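Local coordinates for putative sugar ABC transporter (Yersinia enterocolitica subsp. enterocolitica 8081, PDB 5ULB), which probably captures methylthioribose-like sugars in the periplasm as the substrate-binding component of an ABC importer, and holds 5-Se-methyl-5-seleno-ribofuranose, at residues I79-T90 against I101-Q111; D113-D123 against E281-R289. All coordinates share one frame; numbering follows the deposited sequence. Where two conformers were deposited one is given.

Interaction 1 (I79-T90 against I101-Q111)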
loop_
_atom_site.group_PDB
_atom_site.type_symbol
_atom_site.label_atom_id
_atom_site.label_comp_id
_atom_site.label_asym_id
_atom_site.label_seq_id
_atom_site.Cartn_x
_atom_site.Cartn_y
_atom_site.Cartn_z
ATOM N N ILE A 79 14.902 4.814 10.027
ATOM C CA ILE A 79 14.104 5.472 9.016
ATOM C C ILE A 79 13.352 4.430 8.217
ATOM O O ILE A 79 13.938 3.390 7.869
ATOM C CB ILE A 79 14.961 6.370 8.124
ATOM C CG1 ILE A 79 15.496 7.595 8.879
ATOM C CG2 ILE A 79 14.186 6.822 6.868
ATOM C CD1 ILE A 79 16.477 8.475 8.182
ATOM N N ILE A 80 12.113 4.701 7.942
ATOM C CA ILE A 80 11.299 3.936 6.982
ATOM C C ILE A 80 10.933 4.843 5.863
ATOM O O ILE A 80 10.370 5.918 6.102
ATOM C CB ILE A 80 10.047 3.320 7.658
ATOM C CG1 ILE A 80 10.466 2.296 8.736
ATOM C CG2 ILE A 80 9.121 2.635 6.640
ATOM C CD1 ILE A 80 9.320 1.954 9.675
ATOM N N LEU A 81 11.180 4.431 4.576
ATOM C CA LEU A 81 10.698 5.136 3.420
ATOM C C LEU A 81 9.596 4.388 2.746
ATOM O O LEU A 81 9.611 3.156 2.717
ATOM C CB LEU A 81 11.803 5.376 2.413
ATOM C CG LEU A 81 13.114 6.051 2.874
ATOM C CD1 LEU A 81 14.023 6.319 1.730
ATOM C CD2 LEU A 81 12.747 7.316 3.668
ATOM N N SER A 82 8.673 5.126 2.108
ATOM C CA SER A 82 7.606 4.509 1.345
ATOM C C SER A 82 7.382 5.310 0.073
ATOM O O SER A 82 7.250 6.550 0.134
ATOM C CB SER A 82 6.373 4.442 2.220
ATOM O OG SER A 82 5.272 3.759 1.667
ATOM N N GLN A 83 7.342 4.629 -1.083
ATOM C CA GLN A 83 7.134 5.234 -2.362
ATOM C C GLN A 83 8.216 6.213 -2.795
ATOM O O GLN A 83 8.000 7.096 -3.627
ATOM C CB GLN A 83 5.730 5.871 -2.549
ATOM C CG GLN A 83 4.543 4.830 -2.639
ATOM C CD GLN A 83 4.073 4.343 -1.371
ATOM O OE1 GLN A 83 4.253 5.020 -0.356
ATOM N NE2 GLN A 83 3.486 3.156 -1.335
ATOM N N GLY A 84 9.449 5.992 -2.316
ATOM C CA GLY A 84 10.604 6.764 -2.858
ATOM C C GLY A 84 10.855 6.403 -4.296
ATOM O O GLY A 84 10.816 5.219 -4.660
ATOM N N ARG A 85 11.089 7.411 -5.128
ATOM C CA ARG A 85 11.211 7.209 -6.564
ATOM C C ARG A 85 12.663 7.293 -7.032
ATOM O O ARG A 85 13.566 7.807 -6.345
ATOM C CB ARG A 85 10.314 8.203 -7.331
ATOM C CG ARG A 85 8.866 7.997 -7.078
ATOM C CD ARG A 85 7.939 8.977 -7.848
ATOM N NE ARG A 85 8.338 9.102 -9.207
ATOM C CZ ARG A 85 7.674 9.776 -10.036
ATOM N NH1 ARG A 85 8.104 9.838 -11.309
ATOM N NH2 ARG A 85 6.643 10.442 -9.539
ATOM N N ASP A 86 12.837 6.838 -8.250
ATOM C CA ASP A 86 14.033 7.209 -8.998
ATOM C C ASP A 86 13.941 8.678 -9.389
ATOM O O ASP A 86 12.863 9.206 -9.569
ATOM C CB ASP A 86 14.058 6.356 -10.325
ATOM C CG ASP A 86 14.665 4.931 -10.132
ATOM O OD1 ASP A 86 15.706 4.822 -9.430
ATOM O OD2 ASP A 86 14.095 4.029 -10.765
ATOM N N PRO A 87 15.065 9.342 -9.517
ATOM C CA PRO A 87 16.456 8.805 -9.518
ATOM C C PRO A 87 17.116 8.849 -8.178
ATOM O O PRO A 87 18.243 8.314 -8.026
ATOM C CB PRO A 87 17.194 9.826 -10.409
ATOM C CG PRO A 87 16.501 11.091 -10.160
ATOM C CD PRO A 87 15.009 10.731 -10.051
ATOM N N TYR A 88 16.467 9.469 -7.205
ATOM C CA TYR A 88 17.210 9.872 -5.984
ATOM C C TYR A 88 17.274 8.816 -4.829
ATOM O O TYR A 88 18.086 8.992 -3.892
ATOM C CB TYR A 88 16.614 11.213 -5.452
ATOM C CG TYR A 88 15.111 11.042 -5.213
ATOM C CD1 TYR A 88 14.663 10.442 -4.080
ATOM C CD2 TYR A 88 14.153 11.460 -6.207
ATOM C CE1 TYR A 88 13.307 10.265 -3.833
ATOM C CE2 TYR A 88 12.813 11.243 -6.005
ATOM C CZ TYR A 88 12.362 10.637 -4.782
ATOM O OH TYR A 88 11.037 10.385 -4.615
ATOM N N SER A 89 16.363 7.845 -4.848
ATOM C CA SER A 89 16.214 7.050 -3.659
ATOM C C SER A 89 17.408 6.193 -3.307
ATOM O O SER A 89 17.735 6.011 -2.124
ATOM C CB SER A 89 14.923 6.187 -3.641
ATOM O OG SER A 89 13.780 7.007 -3.566
ATOM N N THR A 90 18.088 5.682 -4.342
ATOM C CA THR A 90 19.249 4.855 -4.021
ATOM C C THR A 90 20.315 5.623 -3.255
ATOM O O THR A 90 20.868 5.085 -2.303
ATOM C CB THR A 90 19.801 4.272 -5.325
ATOM O OG1 THR A 90 18.827 3.421 -5.965
ATOM C CG2 THR A 90 21.011 3.446 -5.132
ATOM N N ILE A 101 22.201 4.668 10.412
ATOM C CA ILE A 101 20.760 4.697 10.743
ATOM C C ILE A 101 20.128 3.402 10.147
ATOM O O ILE A 101 20.331 3.101 8.972
ATOM C CB ILE A 101 20.149 5.955 10.162
ATOM C CG1 ILE A 101 20.788 7.244 10.808
ATOM C CG2 ILE A 101 18.611 5.982 10.340
ATOM C CD1 ILE A 101 20.298 8.499 10.107
ATOM N N ALA A 102 19.432 2.684 10.965
ATOM C CA ALA A 102 18.727 1.469 10.490
ATOM C C ALA A 102 17.627 1.864 9.503
ATOM O O ALA A 102 16.931 2.885 9.704
ATOM C CB ALA A 102 18.089 0.741 11.679
ATOM N N VAL A 103 17.423 1.021 8.426
ATOM C CA VAL A 103 16.502 1.444 7.408
ATOM C C VAL A 103 15.784 0.253 6.768
ATOM O O VAL A 103 16.448 -0.757 6.423
ATOM C CB VAL A 103 17.158 2.362 6.361
ATOM C CG1 VAL A 103 18.453 1.750 5.804
ATOM C CG2 VAL A 103 16.209 2.829 5.281
ATOM N N SER A 104 14.479 0.414 6.571
ATOM C CA SER A 104 13.701 -0.473 5.746
ATOM C C SER A 104 12.891 0.428 4.791
ATOM O O SER A 104 12.469 1.531 5.184
ATOM C CB SER A 104 12.771 -1.353 6.580
ATOM O OG SER A 104 12.065 -2.293 5.838
ATOM N N VAL A 105 12.613 -0.052 3.557
ATOM C CA VAL A 105 11.885 0.680 2.633
ATOM C C VAL A 105 10.749 -0.158 2.065
ATOM O O VAL A 105 10.800 -1.380 2.045
ATOM C CB VAL A 105 12.709 1.321 1.520
ATOM C CG1 VAL A 105 13.826 2.228 2.127
ATOM C CG2 VAL A 105 13.301 0.297 0.573
ATOM N N PHE A 106 9.686 0.549 1.648
ATOM C CA PHE A 106 8.492 -0.063 1.060
ATOM C C PHE A 106 8.190 0.617 -0.266
ATOM O O PHE A 106 8.170 1.856 -0.331
ATOM C CB PHE A 106 7.312 0.044 1.982
ATOM C CG PHE A 106 6.029 -0.488 1.390
ATOM C CD1 PHE A 106 5.878 -1.852 1.059
ATOM C CD2 PHE A 106 5.025 0.343 1.094
ATOM C CE1 PHE A 106 4.733 -2.265 0.432
ATOM C CE2 PHE A 106 3.874 -0.119 0.477
ATOM C CZ PHE A 106 3.725 -1.409 0.067
ATOM N N ASP A 107 7.987 -0.130 -1.339
ATOM C CA ASP A 107 7.636 0.417 -2.645
ATOM C C ASP A 107 8.565 1.531 -3.076
ATOM O O ASP A 107 8.083 2.505 -3.697
ATOM C CB ASP A 107 6.168 0.925 -2.611
ATOM C CG ASP A 107 5.169 -0.155 -2.904
ATOM O OD1 ASP A 107 5.536 -1.310 -3.247
ATOM O OD2 ASP A 107 3.925 0.223 -2.825
ATOM N N THR A 108 9.836 1.314 -2.855
ATOM C CA THR A 108 10.851 2.322 -3.123
ATOM C C THR A 108 11.825 1.825 -4.164
ATOM O O THR A 108 12.183 0.654 -4.179
ATOM C CB THR A 108 11.538 2.741 -1.783
ATOM O OG1 THR A 108 10.549 3.390 -0.976
ATOM C CG2 THR A 108 12.720 3.663 -1.953
ATOM N N ALA A 109 12.237 2.705 -5.067
ATOM C CA ALA A 109 13.142 2.341 -6.128
ATOM C C ALA A 109 14.554 2.301 -5.676
ATOM O O ALA A 109 15.128 3.341 -5.332
ATOM C CB ALA A 109 12.974 3.361 -7.257
ATOM N N ILE A 110 15.139 1.120 -5.659
ATOM C CA ILE A 110 16.483 0.870 -5.198
ATOM C C ILE A 110 17.270 0.078 -6.272
ATOM O O ILE A 110 16.806 -0.933 -6.717
ATOM C CB ILE A 110 16.585 0.161 -3.901
ATOM C CG1 ILE A 110 15.806 0.936 -2.784
ATOM C CG2 ILE A 110 18.006 -0.139 -3.521
ATOM C CD1 ILE A 110 16.485 2.201 -2.343
ATOM N N GLN A 111 18.397 0.627 -6.708
ATOM C CA GLN A 111 19.255 -0.068 -7.645
ATOM C C GLN A 111 20.389 -0.764 -6.901
ATOM O O GLN A 111 21.093 -0.135 -6.118
ATOM C CB GLN A 111 19.903 0.957 -8.549
ATOM C CG GLN A 111 18.758 1.661 -9.353
ATOM C CD GLN A 111 19.195 2.941 -9.940
ATOM O OE1 GLN A 111 20.039 2.974 -10.857
ATOM N NE2 GLN A 111 18.675 4.028 -9.391
HETATM O O HOH W 1 16.683 5.127 -6.894
#
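The Phe-106 ring meets Ser-82 OG at its edge, in plane, 3.5 Å from CD2, while the carboxylate carbon of Asp-107 lies over one face toward the rim. Ser-82 OG donates to Gln-83 OE1 from above the amide's carbonyl plane and is also hydrogen-bonded to Arg-26 NH1. Bent at chi2 (81°), the glutamine chain swings NE2 back to Asp-107 OD2 at 3.3 Å, a weak bond between planes 75° apart. Both residues line the sugar pocket, and Arg-158 forms a salt bridge with Asp-107. The Tyr-88 ring carries Arg-85 O over the centre of one face, and its OH accepts from Arg-85 N.

Parallel pairing of 79-82 with 102-106 runs on past the strand ends. Phe-106 O takes both Gln-83 N and Thr-108 OG1, and that same hydroxyl accepts from Gly-84 N at 3.1 Å; Ala-109 N then bonds Gly-84 O. Thr-90 OG1 receives Gln-111 N at 2.9 Å in a nearly straight bond and donates to a water that also bridges Asp-86 OD1 and Ala-109 O.

This is a beta-alpha-beta crossover: helix 89-98 links the two strands, strand 21-26 flanks 79-82, strand 118-122 flanks 102-106, and helix 61-73 packs on Ile-79 and Leu-81.

Interaction 2 (D113-D123 against E281-R289)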
loop_
_atom_site.group_PDB
_atom_site.type_symbol
_atom_site.label_atom_id
_atom_site.label_comp_id
_atom_site.label_asym_id
_atom_site.label_seq_id
_atom_site.Cartn_x
_atom_site.Cartn_y
_atom_site.Cartn_z
ATOM N N ASP A 113 22.382 -3.661 -4.454
ATOM C CA ASP A 113 22.248 -4.309 -3.160
ATOM C C ASP A 113 22.950 -3.320 -2.243
ATOM O O ASP A 113 24.133 -3.060 -2.369
ATOM C CB ASP A 113 23.015 -5.642 -3.091
ATOM C CG ASP A 113 23.111 -6.181 -1.628
ATOM O OD1 ASP A 113 22.128 -6.827 -1.063
ATOM O OD2 ASP A 113 24.203 -5.921 -1.032
ATOM N N ILE A 114 22.199 -2.790 -1.316
ATOM C CA ILE A 114 22.696 -1.947 -0.286
ATOM C C ILE A 114 22.819 -2.800 1.012
ATOM O O ILE A 114 21.786 -3.146 1.630
ATOM C CB ILE A 114 21.790 -0.716 -0.076
ATOM C CG1 ILE A 114 21.740 0.117 -1.370
ATOM C CG2 ILE A 114 22.318 0.111 1.057
ATOM C CD1 ILE A 114 20.774 1.261 -1.321
ATOM N N PRO A 115 24.014 -2.983 1.519
ATOM C CA PRO A 115 24.104 -3.855 2.702
ATOM C C PRO A 115 23.400 -3.174 3.915
ATOM O O PRO A 115 23.591 -2.026 4.155
ATOM C CB PRO A 115 25.602 -4.010 2.937
ATOM C CG PRO A 115 26.225 -3.725 1.563
ATOM C CD PRO A 115 25.312 -2.748 0.851
ATOM N N GLY A 116 22.596 -3.953 4.653
ATOM C CA GLY A 116 21.825 -3.439 5.735
ATOM C C GLY A 116 20.439 -3.007 5.479
ATOM O O GLY A 116 19.632 -2.899 6.439
ATOM N N LEU A 117 20.097 -2.849 4.196
ATOM C CA LEU A 117 18.740 -2.452 3.788
ATOM C C LEU A 117 17.863 -3.708 3.664
ATOM O O LEU A 117 18.318 -4.711 3.138
ATOM C CB LEU A 117 18.849 -1.737 2.434
ATOM C CG LEU A 117 17.503 -1.289 1.885
ATOM C CD1 LEU A 117 16.798 -0.272 2.767
ATOM C CD2 LEU A 117 17.715 -0.747 0.499
ATOM N N THR A 118 16.615 -3.581 4.115
ATOM C CA THR A 118 15.596 -4.449 3.593
ATOM C C THR A 118 14.690 -3.680 2.661
ATOM O O THR A 118 14.157 -2.626 3.054
ATOM C CB THR A 118 14.741 -5.122 4.714
ATOM O OG1 THR A 118 15.570 -5.778 5.645
ATOM C CG2 THR A 118 13.687 -6.057 4.161
ATOM N N VAL A 119 14.391 -4.238 1.457
ATOM C CA VAL A 119 13.429 -3.704 0.562
ATOM C C VAL A 119 12.165 -4.524 0.638
ATOM O O VAL A 119 12.214 -5.765 0.573
ATOM C CB VAL A 119 13.937 -3.583 -0.876
ATOM C CG1 VAL A 119 15.193 -2.707 -0.965
ATOM C CG2 VAL A 119 14.187 -4.925 -1.499
ATOM N N THR A 120 11.023 -3.879 0.814
ATOM C CA THR A 120 9.785 -4.552 0.916
ATOM C C THR A 120 8.811 -4.091 -0.140
ATOM O O THR A 120 8.883 -2.954 -0.618
ATOM C CB THR A 120 9.151 -4.459 2.313
ATOM O OG1 THR A 120 8.564 -3.182 2.569
ATOM C CG2 THR A 120 10.121 -4.783 3.487
ATOM N N GLN A 121 7.899 -4.994 -0.546
ATOM C CA GLN A 121 6.927 -4.706 -1.579
ATOM C C GLN A 121 5.813 -5.711 -1.499
ATOM O O GLN A 121 5.961 -6.747 -0.865
ATOM C CB GLN A 121 7.547 -4.695 -2.959
ATOM C CG GLN A 121 8.391 -5.926 -3.283
ATOM C CD GLN A 121 9.830 -5.970 -2.681
ATOM O OE1 GLN A 121 10.436 -4.925 -2.496
ATOM N NE2 GLN A 121 10.272 -7.130 -2.228
ATOM N N GLN A 122 4.699 -5.412 -2.139
ATOM C CA GLN A 122 3.668 -6.406 -2.351
ATOM C C GLN A 122 4.025 -7.188 -3.593
ATOM O O GLN A 122 4.911 -6.849 -4.339
ATOM C CB GLN A 122 2.274 -5.720 -2.481
ATOM C CG GLN A 122 1.886 -4.886 -1.243
ATOM C CD GLN A 122 0.833 -3.859 -1.459
ATOM O OE1 GLN A 122 -0.286 -3.953 -0.840
ATOM N NE2 GLN A 122 1.094 -2.923 -2.296
ATOM N N ASP A 123 3.294 -8.292 -3.825
ATOM C CA ASP A 123 3.457 -9.074 -5.074
ATOM C C ASP A 123 2.608 -8.428 -6.113
ATOM O O ASP A 123 1.451 -8.796 -6.336
ATOM C CB ASP A 123 3.023 -10.546 -4.792
ATOM C CG ASP A 123 3.243 -11.434 -5.992
ATOM O OD1 ASP A 123 3.523 -10.933 -7.118
ATOM O OD2 ASP A 123 3.159 -12.668 -5.790
ATOM N N GLU A 281 19.698 -10.437 12.442
ATOM C CA GLU A 281 19.672 -10.591 10.996
ATOM C C GLU A 281 18.333 -10.240 10.412
ATOM O O GLU A 281 17.302 -10.650 10.987
ATOM C CB GLU A 281 20.054 -12.028 10.639
ATOM C CG GLU A 281 20.027 -12.350 9.157
ATOM C CD GLU A 281 20.340 -13.817 8.841
ATOM O OE1 GLU A 281 20.438 -14.639 9.812
ATOM O OE2 GLU A 281 20.530 -14.078 7.652
ATOM N N THR A 282 18.333 -9.542 9.301
ATOM C CA THR A 282 17.148 -9.233 8.502
ATOM C C THR A 282 17.463 -9.437 7.029
ATOM O O THR A 282 18.581 -9.335 6.616
ATOM C CB THR A 282 16.720 -7.747 8.728
ATOM O OG1 THR A 282 17.803 -6.862 8.483
ATOM C CG2 THR A 282 16.089 -7.569 10.119
ATOM N N PRO A 283 16.468 -9.852 6.242
ATOM C CA PRO A 283 16.711 -10.240 4.875
ATOM C C PRO A 283 16.897 -9.047 3.977
ATOM O O PRO A 283 16.477 -7.914 4.297
ATOM C CB PRO A 283 15.440 -10.971 4.496
ATOM C CG PRO A 283 14.386 -10.385 5.349
ATOM C CD PRO A 283 15.082 -10.049 6.645
ATOM N N ALA A 284 17.450 -9.236 2.807
ATOM C CA ALA A 284 17.601 -8.208 1.807
ATOM C C ALA A 284 16.253 -7.731 1.233
ATOM O O ALA A 284 16.087 -6.538 0.926
ATOM C CB ALA A 284 18.477 -8.731 0.659
ATOM N N SER A 285 15.300 -8.661 1.178
ATOM C CA SER A 285 14.029 -8.400 0.532
ATOM C C SER A 285 12.929 -9.132 1.300
ATOM O O SER A 285 13.138 -10.221 1.833
ATOM C CB SER A 285 14.049 -8.806 -0.985
ATOM O OG SER A 285 12.850 -8.494 -1.685
ATOM N N TYR A 286 11.725 -8.596 1.190
ATOM C CA TYR A 286 10.574 -9.262 1.735
ATOM C C TYR A 286 9.313 -8.839 0.938
ATOM O O TYR A 286 9.114 -7.659 0.616
ATOM C CB TYR A 286 10.340 -8.884 3.238
ATOM C CG TYR A 286 9.161 -9.481 3.903
ATOM C CD1 TYR A 286 9.147 -10.834 4.276
ATOM C CD2 TYR A 286 7.931 -8.798 4.052
ATOM C CE1 TYR A 286 8.080 -11.420 4.861
ATOM C CE2 TYR A 286 6.892 -9.427 4.602
ATOM C CZ TYR A 286 6.958 -10.708 5.054
ATOM O OH TYR A 286 5.862 -11.267 5.625
ATOM N N GLU A 287 8.466 -9.831 0.669
ATOM C CA GLU A 287 7.257 -9.607 -0.118
ATOM C C GLU A 287 6.006 -9.952 0.684
ATOM O O GLU A 287 5.910 -11.050 1.265
ATOM C CB GLU A 287 7.291 -10.455 -1.392
ATOM C CG GLU A 287 6.236 -10.159 -2.366
ATOM C CD GLU A 287 6.411 -10.916 -3.686
ATOM O OE1 GLU A 287 6.013 -12.082 -3.746
ATOM O OE2 GLU A 287 6.892 -10.258 -4.631
ATOM N N PHE A 288 4.994 -9.059 0.695
ATOM C CA PHE A 288 3.766 -9.328 1.348
ATOM C C PHE A 288 2.820 -10.084 0.416
ATOM O O PHE A 288 2.798 -9.818 -0.748
ATOM C CB PHE A 288 3.064 -7.984 1.726
ATOM C CG PHE A 288 3.861 -7.192 2.714
ATOM C CD1 PHE A 288 3.698 -7.376 4.059
ATOM C CD2 PHE A 288 4.749 -6.229 2.325
ATOM C CE1 PHE A 288 4.462 -6.658 4.996
ATOM C CE2 PHE A 288 5.537 -5.462 3.246
ATOM C CZ PHE A 288 5.396 -5.725 4.587
ATOM N N ARG A 289 1.981 -10.905 0.985
ATOM C CA ARG A 289 0.950 -11.682 0.216
ATOM C C ARG A 289 -0.424 -11.073 0.369
ATOM O O ARG A 289 -0.848 -10.735 1.515
ATOM C CB ARG A 289 0.934 -13.171 0.734
ATOM C CG ARG A 289 2.212 -13.893 0.423
ATOM C CD ARG A 289 2.136 -15.411 0.520
ATOM N NE ARG A 289 3.538 -15.835 0.752
ATOM C CZ ARG A 289 3.993 -15.998 1.957
ATOM N NH1 ARG A 289 3.106 -15.850 2.904
ATOM N NH2 ARG A 289 5.218 -16.338 2.199
HETATM O O HOH W 2 19.249 -6.433 5.725
HETATM O O HOH W 3 1.017 -9.002 -2.453
#
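Gln-121 reaches across to Ser-285 where strands 118-122 and 285-288, far apart in sequence, pair in parallel within the sheet of a periplasmic binding protein fold. Its CB lies on the face shared with Val-119, Ser-285 and Glu-287. CG sits between the backbone N and the carbonyl carbon (chi1 50°), and a bend at chi2 carries the chain over the neighbouring strand. CD nears Tyr-286 O; NE2, 3.1 Å from that oxygen but badly angled, donates instead to Ser-285 OG at 3.0 Å, a bond left doubtful because both residues have a second conformer.

On the other face, the Phe-288 ring presents its edge to Thr-120 OG1, 3.8 Å from CE2, while Tyr-286 CE2 lies over one ring face toward the rim. That threonine hydroxyl is gripped by Val-105 O and Asn-269 ND2, and helix 262-278 covers this side. Near the N-terminal end of the pairing, Thr-118 OG1 donates to Pro-283 O at 2.7 Å and accepts from Lys-276 NZ.

At the far end two like-charged carboxylates stack with planes 16° apart, Asp-123 OD2 3.6 Å from Glu-287 OE1; Asp-123 OD1 caps Ser-126 N. A water joins Asp-123 N (2.8 Å) to Phe-288 O (2.6 Å).

Overall arrangement
Interactions 1 and 2 are successive steps across one sheet, their centres 11 Å apart. Strands 102-106 and 118-122, consecutive in the chain, are the neighbours that join them: Val-105 N lies 3.0 Å from Thr-118 O and Val-105 O 2.8 Å from Thr-120 N, both probable hydrogen bonds. Packing adds Phe-106 CD1, 3.4 Å from Thr-120 OG1. The C-terminal ends of these strands and of 78-82 converge on the sugar. Interaction 1 supplies Gln-83, Phe-106 and Asp-107, the last with about 2 Å between nearest atoms of side chain and ligand; interaction 2 contributes Gln-122, whose NE2 bonds the sugar's O2. The pair illustrates how adjacent parallel strands can deliver side chains to one pocket.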